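Local coordinates for glutathione peroxidase-like protein (Trypanosoma brucei, PDB 2VUP) that probably reduces hydroperoxides as a glutathione peroxidase-family enzyme that draws its electrons from tryparedoxin, at residues 57-62 with 95-100; 61-66 with 150-155; 85-90 with 116-121. One frame throughout, in Å; residues are numbered along the deposited sequence.

Contact 1: residues 57-62 with 95-100; sequences ASKCGY and QEPGNE. Unlike the reference sequence in segment 95-100: Asn99 (reference Thr).
Glu96 reaches Ser58 with a hooked side chain: its CG stands anti to the backbone N (chi1 -167°), and a bend at the next bond (chi2 71°) turns the carboxylate onto the start of 57-62. Glu96 OE1 takes the hydroxyl of Ser58 on its syn lone pair, with 2.6 Å from Ser58 OG to Glu96 OE1, and also receives a weak bond from Ser58 N. A water gives one hydrogen to Ser58 OG and another to Glu96 OE2, closing a small polar ring.

The carbonyl of Gln95 supplies the backbone link. Lys59 N donates to Gln95 O over 3.1 Å, within the carbonyl plane and at 145° at the hydrogen, while Ser58 N adds a second, weak bond to the same oxygen.

The Gln95 side chain runs extended beside the Lys59 carbonyl, Gln95 CG lying 3.4 Å from Lys59 O, and sets its amide oxygen next to Cys60, with Gln95 OE1 3.7 Å from Cys60 CB. A second water accepts from Gly61 N and donates to Gln95 OE1. Cys60 SG accepts from Tyr62 N at 3.2 Å, capping the turn into helix 63-77. At the outer margin, Lys59 CD packs 3.6 Å from Pro97 CD.

Phe106 and Ile103 of helix 100-111 touch Ser58 and Glu96. Trp150 and Asn151 both touch Cys60, the predicted active-site residue; with Gln95 this is consistent with the Cys-Gln-Trp-Asn tetrad of the family. The Glu96 carboxylate and Gln95 carbonyl together hold Ser58 and Lys59, just before Cys60, which probably helps to keep the cysteine beside the Gln95 amide.

Contact 2: residues 61-66 with 150-155; sequences GYTKGG and WNFTSF
Phe152 occupies the third position of a type II beta turn from Trp150 to Thr153, with the positive phi of 73° that this position requires, and its CA lies 6.1 Å from the CA of Gly66 in the first turn of helix 63-77.

From this turn the Phe152 ring is directed against the start of the helix by a CG anti to the carbonyl carbon (chi1 -62°). The carbonyl oxygen of Tyr62 sits over the ring centre, 3.8 Å above the plane. Farther round the ring, Gly66 CA approaches Phe152 CD1 to 3.7 Å and Thr63 CA comes within 3.6 Å of Phe152 CE2, so largely backbone atoms line this side; Tyr62 CB adds a side-chain contact, 3.7 Å from Phe152 CD2.

Tyr62 meets Trp150 differently: the two side chains cross at about a right angle, and Trp150 CD1 lies at the edge of the tyrosine ring, 3.8 Å from Tyr62 CD2. The indole carries Asn151 ND2 over one face, 3.4 Å above its plane and toward the rim.

The turn sets Trp150 and Asn151 on Cys60, the predicted active-site residue, while Phe152 also packs on Tyr54 and Val56 of strand 51-56. Between the segments themselves the attraction is therefore dispersive; Trp150 O is bonded to Thr153 OG1 and Asn55 ND2, Tyr62 O to Gly66 N, and Thr63 OG1 to Ala57 O and Cys60 N.

Contact 3: residues 85-90 with 116-121; sequences LAFPCN and PIMAKI
Ala86 pairs with Ile117 in a single parallel-type bridge: Ala86 N donates to Pro116 O (3.1 Å, 164° at the hydrogen), and Ala86 O accepts from Met118 N at 2.8 Å. Pro88 has no N-H to donate, but Pro88 O accepts from Ile121 N at 3.0 Å, a separate bond beyond the bridge. Farther on, a water joins the two segments, accepting from Asn90 N and donating to Ile121 O. On the other edge of the strand, backbone hydrogen bonds join Leu85 to Leu52 and Tyr54, Phe87 to Tyr54 and Val56, and Cys89 to Val56.

Several further groups are satisfied by residues 96-100: Asn90 OD1 accepts from Glu96 N, Lys120 NZ donates to Glu96 O and Gly98 O, and Lys120 N donates to Glu100 OE2.

Bent at chi2 (-62°), Met118 lays CG over the face of the Phe87 ring, 3.7 Å from the centroid and 12° off the normal, in a CH-pi contact. Ile121 CD1 lies 3.6 Å from Phe87 CD1.

Strand 83-88 thus runs between strand 51-56 and the irregular segment 116-121. Helix 100-111 packs on Ile117 and Pro88 through Val107 and Ile103, whereas Leu131 of helix 130-138 touches Phe87.

Overall arrangement
The three contacts belong to one thioredoxin-type fold. Contacts 1 and 2 lie at the loops beside strands 51-56 and 154-157, and contact 3 runs along the outermost strand 83-88; centres are about 10 Å apart for contacts 1 and 2, about 10 Å for 1 and 3, and about 12 Å for 2 and 3. Contacts 1 and 2 share Gly61 and Tyr62, in the loop joining strand 51-56 to helix 63-77, and meet at Cys60, the predicted active-site residue. Both segments of contact 3 fall between those of contact 2 and alternate with those of contact 1. Contact 3 holds the 95-100 loop of contact 1 where Asn90 and Lys120 bond to Glu96, consistent with second-shell support for a peroxidase centre.

Contact 1: residues 57-62 with 95-100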
# COMPACT_ATOMS: atom_id res chain seq x y z
N ALA A 57 -6.30 -5.61 -5.39
CA ALA A 57 -6.87 -6.53 -6.37
C ALA A 57 -8.10 -5.87 -7.00
O ALA A 57 -8.76 -5.04 -6.37
CB ALA A 57 -7.25 -7.87 -5.70
N SER A 58 -8.39 -6.22 -8.25
CA SER A 58 -9.47 -5.56 -9.02
C SER A 58 -10.82 -6.29 -8.91
O SER A 58 -11.87 -5.71 -9.17
CB SER A 58 -9.07 -5.44 -10.49
OG SER A 58 -7.89 -4.66 -10.63
N LYS A 59 -10.76 -7.55 -8.52
CA LYS A 59 -11.93 -8.42 -8.50
C LYS A 59 -12.20 -8.94 -7.09
O LYS A 59 -12.60 -10.09 -6.92
CB LYS A 59 -11.70 -9.60 -9.43
CG LYS A 59 -11.76 -9.29 -10.92
CD LYS A 59 -11.10 -10.43 -11.67
CE LYS A 59 -11.96 -10.97 -12.81
NZ LYS A 59 -11.43 -12.31 -13.25
N CYS A 60 -11.95 -8.09 -6.09
CA CYS A 60 -12.11 -8.47 -4.69
C CYS A 60 -13.40 -7.87 -4.13
O CYS A 60 -13.92 -6.89 -4.68
CB CYS A 60 -10.90 -8.00 -3.87
SG CYS A 60 -10.94 -8.35 -2.09
N GLY A 61 -13.92 -8.45 -3.05
CA GLY A 61 -15.06 -7.87 -2.34
C GLY A 61 -14.68 -6.59 -1.61
O GLY A 61 -15.54 -5.78 -1.24
N TYR A 62 -13.38 -6.40 -1.40
CA TYR A 62 -12.86 -5.16 -0.82
C TYR A 62 -12.43 -4.11 -1.85
O TYR A 62 -12.06 -3.01 -1.48
CB TYR A 62 -11.71 -5.45 0.14
CG TYR A 62 -12.12 -6.11 1.44
CD1 TYR A 62 -12.87 -5.41 2.38
CD2 TYR A 62 -11.73 -7.42 1.74
CE1 TYR A 62 -13.24 -6.01 3.59
CE2 TYR A 62 -12.09 -8.03 2.94
CZ TYR A 62 -12.85 -7.31 3.86
OH TYR A 62 -13.20 -7.88 5.06
N GLN A 95 -7.51 -12.84 -7.55
CA GLN A 95 -8.41 -11.73 -7.81
C GLN A 95 -7.74 -10.51 -8.47
O GLN A 95 -8.35 -9.45 -8.60
CB GLN A 95 -9.20 -11.39 -6.54
CG GLN A 95 -10.25 -12.49 -6.24
CD GLN A 95 -10.81 -12.49 -4.82
OE1 GLN A 95 -10.46 -11.64 -3.99
NE2 GLN A 95 -11.69 -13.45 -4.54
N GLU A 96 -6.49 -10.68 -8.91
CA GLU A 96 -5.80 -9.69 -9.75
C GLU A 96 -5.20 -10.37 -11.00
O GLU A 96 -3.97 -10.45 -11.15
CB GLU A 96 -4.73 -8.94 -8.94
CG GLU A 96 -4.14 -7.67 -9.59
CD GLU A 96 -5.11 -6.50 -9.64
OE1 GLU A 96 -6.11 -6.57 -10.39
OE2 GLU A 96 -4.86 -5.48 -8.94
N PRO A 97 -6.07 -10.90 -11.89
CA PRO A 97 -5.57 -11.66 -13.05
C PRO A 97 -5.01 -10.81 -14.19
O PRO A 97 -4.15 -11.28 -14.94
CB PRO A 97 -6.81 -12.43 -13.52
CG PRO A 97 -7.94 -11.53 -13.17
CD PRO A 97 -7.54 -10.84 -11.88
N GLY A 98 -5.49 -9.57 -14.32
CA GLY A 98 -5.10 -8.71 -15.43
C GLY A 98 -3.66 -8.21 -15.34
O GLY A 98 -3.04 -8.27 -14.27
N ASN A 99 -3.14 -7.72 -16.47
CA ASN A 99 -1.81 -7.12 -16.51
C ASN A 99 -1.85 -5.69 -15.97
O ASN A 99 -2.93 -5.14 -15.74
CB ASN A 99 -1.20 -7.17 -17.93
CG ASN A 99 -1.99 -6.34 -18.96
OD1 ASN A 99 -2.71 -5.41 -18.62
ND2 ASN A 99 -1.83 -6.69 -20.23
N GLU A 100 -0.68 -5.09 -15.78
CA GLU A 100 -0.58 -3.76 -15.18
C GLU A 100 -1.33 -2.67 -15.94
O GLU A 100 -1.93 -1.81 -15.31
CB GLU A 100 0.88 -3.36 -14.95
CG GLU A 100 1.55 -4.10 -13.79
CD GLU A 100 2.16 -5.43 -14.19
OE1 GLU A 100 1.97 -5.87 -15.34
OE2 GLU A 100 2.85 -6.03 -13.34
O HOH W 1 -6.54 -3.32 -8.63
O HOH W 2 -13.01 -11.06 -2.21

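Contact 2: residues 61-66 with 150-155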
# COMPACT_ATOMS: atom_id res chain seq x y z
N GLY A 61 -13.92 -8.45 -3.05
CA GLY A 61 -15.06 -7.87 -2.34
C GLY A 61 -14.68 -6.59 -1.61
O GLY A 61 -15.54 -5.78 -1.24
N TYR A 62 -13.38 -6.40 -1.40
CA TYR A 62 -12.86 -5.16 -0.82
C TYR A 62 -12.43 -4.11 -1.85
O TYR A 62 -12.06 -3.01 -1.48
CB TYR A 62 -11.71 -5.45 0.14
CG TYR A 62 -12.12 -6.11 1.44
CD1 TYR A 62 -12.87 -5.41 2.38
CD2 TYR A 62 -11.73 -7.42 1.74
CE1 TYR A 62 -13.24 -6.01 3.59
CE2 TYR A 62 -12.09 -8.03 2.94
CZ TYR A 62 -12.85 -7.31 3.86
OH TYR A 62 -13.20 -7.88 5.06
N THR A 63 -12.48 -4.44 -3.14
CA THR A 63 -12.03 -3.52 -4.20
C THR A 63 -12.69 -2.12 -4.12
O THR A 63 -11.98 -1.11 -4.04
CB THR A 63 -12.20 -4.11 -5.62
OG1 THR A 63 -11.47 -5.33 -5.73
CG2 THR A 63 -11.69 -3.14 -6.69
N LYS A 64 -14.02 -2.08 -4.12
CA LYS A 64 -14.78 -0.83 -4.04
C LYS A 64 -14.42 -0.02 -2.82
O LYS A 64 -13.94 1.11 -2.93
CB LYS A 64 -16.28 -1.09 -4.03
CG LYS A 64 -16.96 -1.02 -5.39
CD LYS A 64 -18.44 -0.60 -5.24
CE LYS A 64 -18.56 0.84 -4.75
NZ LYS A 64 -19.96 1.37 -4.74
N GLY A 65 -14.65 -0.60 -1.64
CA GLY A 65 -14.37 0.07 -0.38
C GLY A 65 -12.89 0.38 -0.23
O GLY A 65 -12.52 1.40 0.34
N GLY A 66 -12.05 -0.52 -0.75
CA GLY A 66 -10.60 -0.36 -0.68
C GLY A 66 -10.11 0.85 -1.45
O GLY A 66 -9.45 1.72 -0.89
N TRP A 150 -5.16 -11.12 3.16
CA TRP A 150 -6.04 -10.87 2.03
C TRP A 150 -5.64 -9.61 1.29
O TRP A 150 -4.77 -8.86 1.74
CB TRP A 150 -7.50 -10.78 2.51
CG TRP A 150 -8.50 -11.17 1.46
CD1 TRP A 150 -9.40 -10.35 0.85
CD2 TRP A 150 -8.70 -12.48 0.90
NE1 TRP A 150 -10.14 -11.06 -0.06
CE2 TRP A 150 -9.74 -12.37 -0.04
CE3 TRP A 150 -8.10 -13.73 1.11
CZ2 TRP A 150 -10.20 -13.46 -0.79
CZ3 TRP A 150 -8.55 -14.82 0.37
CH2 TRP A 150 -9.59 -14.67 -0.57
N ASN A 151 -6.29 -9.39 0.14
CA ASN A 151 -6.23 -8.13 -0.59
C ASN A 151 -6.65 -6.97 0.32
O ASN A 151 -7.49 -7.15 1.20
CB ASN A 151 -7.18 -8.17 -1.81
CG ASN A 151 -7.07 -9.45 -2.62
OD1 ASN A 151 -6.02 -9.75 -3.21
ND2 ASN A 151 -8.15 -10.21 -2.66
N PHE A 152 -6.05 -5.80 0.09
CA PHE A 152 -6.37 -4.53 0.79
C PHE A 152 -5.92 -4.39 2.24
O PHE A 152 -6.45 -3.57 3.00
CB PHE A 152 -7.82 -4.07 0.53
CG PHE A 152 -8.08 -3.80 -0.90
CD1 PHE A 152 -7.74 -2.57 -1.46
CD2 PHE A 152 -8.59 -4.79 -1.73
CE1 PHE A 152 -7.94 -2.32 -2.82
CE2 PHE A 152 -8.79 -4.56 -3.09
CZ PHE A 152 -8.46 -3.32 -3.63
N THR A 153 -4.94 -5.20 2.60
CA THR A 153 -4.15 -4.95 3.79
C THR A 153 -3.34 -3.68 3.48
O THR A 153 -2.93 -3.46 2.33
CB THR A 153 -3.24 -6.15 4.10
OG1 THR A 153 -4.03 -7.35 4.13
CG2 THR A 153 -2.50 -5.97 5.43
N SER A 154 -3.18 -2.82 4.49
CA SER A 154 -2.35 -1.62 4.34
C SER A 154 -1.37 -1.42 5.50
O SER A 154 -1.64 -1.82 6.63
CB SER A 154 -3.21 -0.38 4.13
OG SER A 154 -4.16 -0.21 5.18
N PHE A 155 -0.23 -0.81 5.19
CA PHE A 155 0.75 -0.42 6.20
C PHE A 155 0.88 1.09 6.19
O PHE A 155 0.97 1.71 5.12
CB PHE A 155 2.12 -1.05 5.92
CG PHE A 155 2.14 -2.54 6.03
CD1 PHE A 155 2.48 -3.16 7.22
CD2 PHE A 155 1.81 -3.33 4.93
CE1 PHE A 155 2.50 -4.54 7.33
CE2 PHE A 155 1.83 -4.72 5.03
CZ PHE A 155 2.18 -5.33 6.22

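Contact 3: residues 85-90 with 116-121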
# COMPACT_ATOMS: atom_id res chain seq x y z
N LEU A 85 0.56 4.14 -2.07
CA LEU A 85 1.12 3.27 -3.10
C LEU A 85 0.31 1.99 -3.15
O LEU A 85 0.02 1.42 -2.10
CB LEU A 85 2.59 2.94 -2.81
CG LEU A 85 3.51 4.12 -2.51
CD1 LEU A 85 4.89 3.62 -2.16
CD2 LEU A 85 3.56 5.10 -3.69
N ALA A 86 -0.04 1.55 -4.35
CA ALA A 86 -0.82 0.33 -4.55
C ALA A 86 -0.02 -0.75 -5.27
O ALA A 86 0.37 -0.57 -6.42
CB ALA A 86 -2.11 0.62 -5.29
N PHE A 87 0.20 -1.86 -4.59
CA PHE A 87 0.89 -3.01 -5.14
C PHE A 87 -0.16 -4.07 -5.49
O PHE A 87 -0.77 -4.68 -4.58
CB PHE A 87 1.89 -3.57 -4.13
CG PHE A 87 3.11 -2.71 -3.92
CD1 PHE A 87 4.27 -2.95 -4.65
CD2 PHE A 87 3.10 -1.67 -3.00
CE1 PHE A 87 5.42 -2.16 -4.46
CE2 PHE A 87 4.24 -0.86 -2.80
CZ PHE A 87 5.40 -1.11 -3.54
N PRO A 88 -0.39 -4.29 -6.80
CA PRO A 88 -1.30 -5.35 -7.24
C PRO A 88 -0.74 -6.73 -6.89
O PRO A 88 0.47 -6.95 -7.00
CB PRO A 88 -1.36 -5.17 -8.77
CG PRO A 88 -0.83 -3.75 -9.02
CD PRO A 88 0.20 -3.57 -7.94
N CYS A 89 -1.61 -7.63 -6.43
CA CYS A 89 -1.19 -8.97 -6.02
C CYS A 89 -2.29 -9.99 -6.31
O CYS A 89 -3.46 -9.75 -6.00
CB CYS A 89 -0.82 -8.98 -4.53
SG CYS A 89 -0.27 -10.57 -3.89
N ASN A 90 -1.90 -11.12 -6.90
CA ASN A 90 -2.83 -12.14 -7.37
C ASN A 90 -2.82 -13.41 -6.49
O ASN A 90 -3.23 -14.48 -6.95
CB ASN A 90 -2.53 -12.49 -8.84
CG ASN A 90 -3.71 -13.16 -9.55
OD1 ASN A 90 -4.88 -12.90 -9.23
ND2 ASN A 90 -3.41 -14.02 -10.52
N PRO A 116 0.16 6.53 -7.22
CA PRO A 116 0.99 5.56 -7.95
C PRO A 116 0.55 4.11 -7.81
O PRO A 116 0.39 3.61 -6.69
CB PRO A 116 2.37 5.74 -7.30
CG PRO A 116 2.34 7.12 -6.74
CD PRO A 116 0.96 7.27 -6.23
N ILE A 117 0.36 3.45 -8.96
CA ILE A 117 0.11 2.01 -9.03
C ILE A 117 1.40 1.31 -9.45
O ILE A 117 2.03 1.67 -10.45
CB ILE A 117 -1.01 1.66 -10.06
CG1 ILE A 117 -2.28 2.50 -9.84
CG2 ILE A 117 -1.33 0.16 -10.01
CD1 ILE A 117 -2.92 2.35 -8.46
N MET A 118 1.78 0.29 -8.68
CA MET A 118 3.04 -0.42 -8.90
C MET A 118 2.87 -1.68 -9.77
O MET A 118 1.76 -2.06 -10.13
CB MET A 118 3.68 -0.78 -7.55
CG MET A 118 3.83 0.40 -6.58
SD MET A 118 4.91 1.71 -7.21
CE MET A 118 4.31 3.13 -6.34
N ALA A 119 4.00 -2.30 -10.13
CA ALA A 119 3.99 -3.57 -10.83
C ALA A 119 3.47 -4.67 -9.89
O ALA A 119 3.70 -4.61 -8.68
CB ALA A 119 5.39 -3.92 -11.30
N LYS A 120 2.80 -5.67 -10.48
CA LYS A 120 2.29 -6.82 -9.73
C LYS A 120 3.43 -7.56 -9.02
O LYS A 120 4.52 -7.72 -9.57
CB LYS A 120 1.54 -7.80 -10.65
CG LYS A 120 0.37 -7.20 -11.44
CD LYS A 120 -0.29 -8.23 -12.39
CE LYS A 120 -0.89 -9.42 -11.64
NZ LYS A 120 -1.67 -10.34 -12.52
N ILE A 121 3.16 -8.01 -7.81
CA ILE A 121 4.16 -8.66 -6.98
C ILE A 121 3.51 -9.77 -6.16
O ILE A 121 2.29 -9.88 -6.10
CB ILE A 121 4.84 -7.66 -5.98
CG1 ILE A 121 3.79 -6.98 -5.09
CG2 ILE A 121 5.72 -6.64 -6.72
CD1 ILE A 121 4.36 -6.45 -3.77
O HOH W 3 0.82 -11.36 -7.91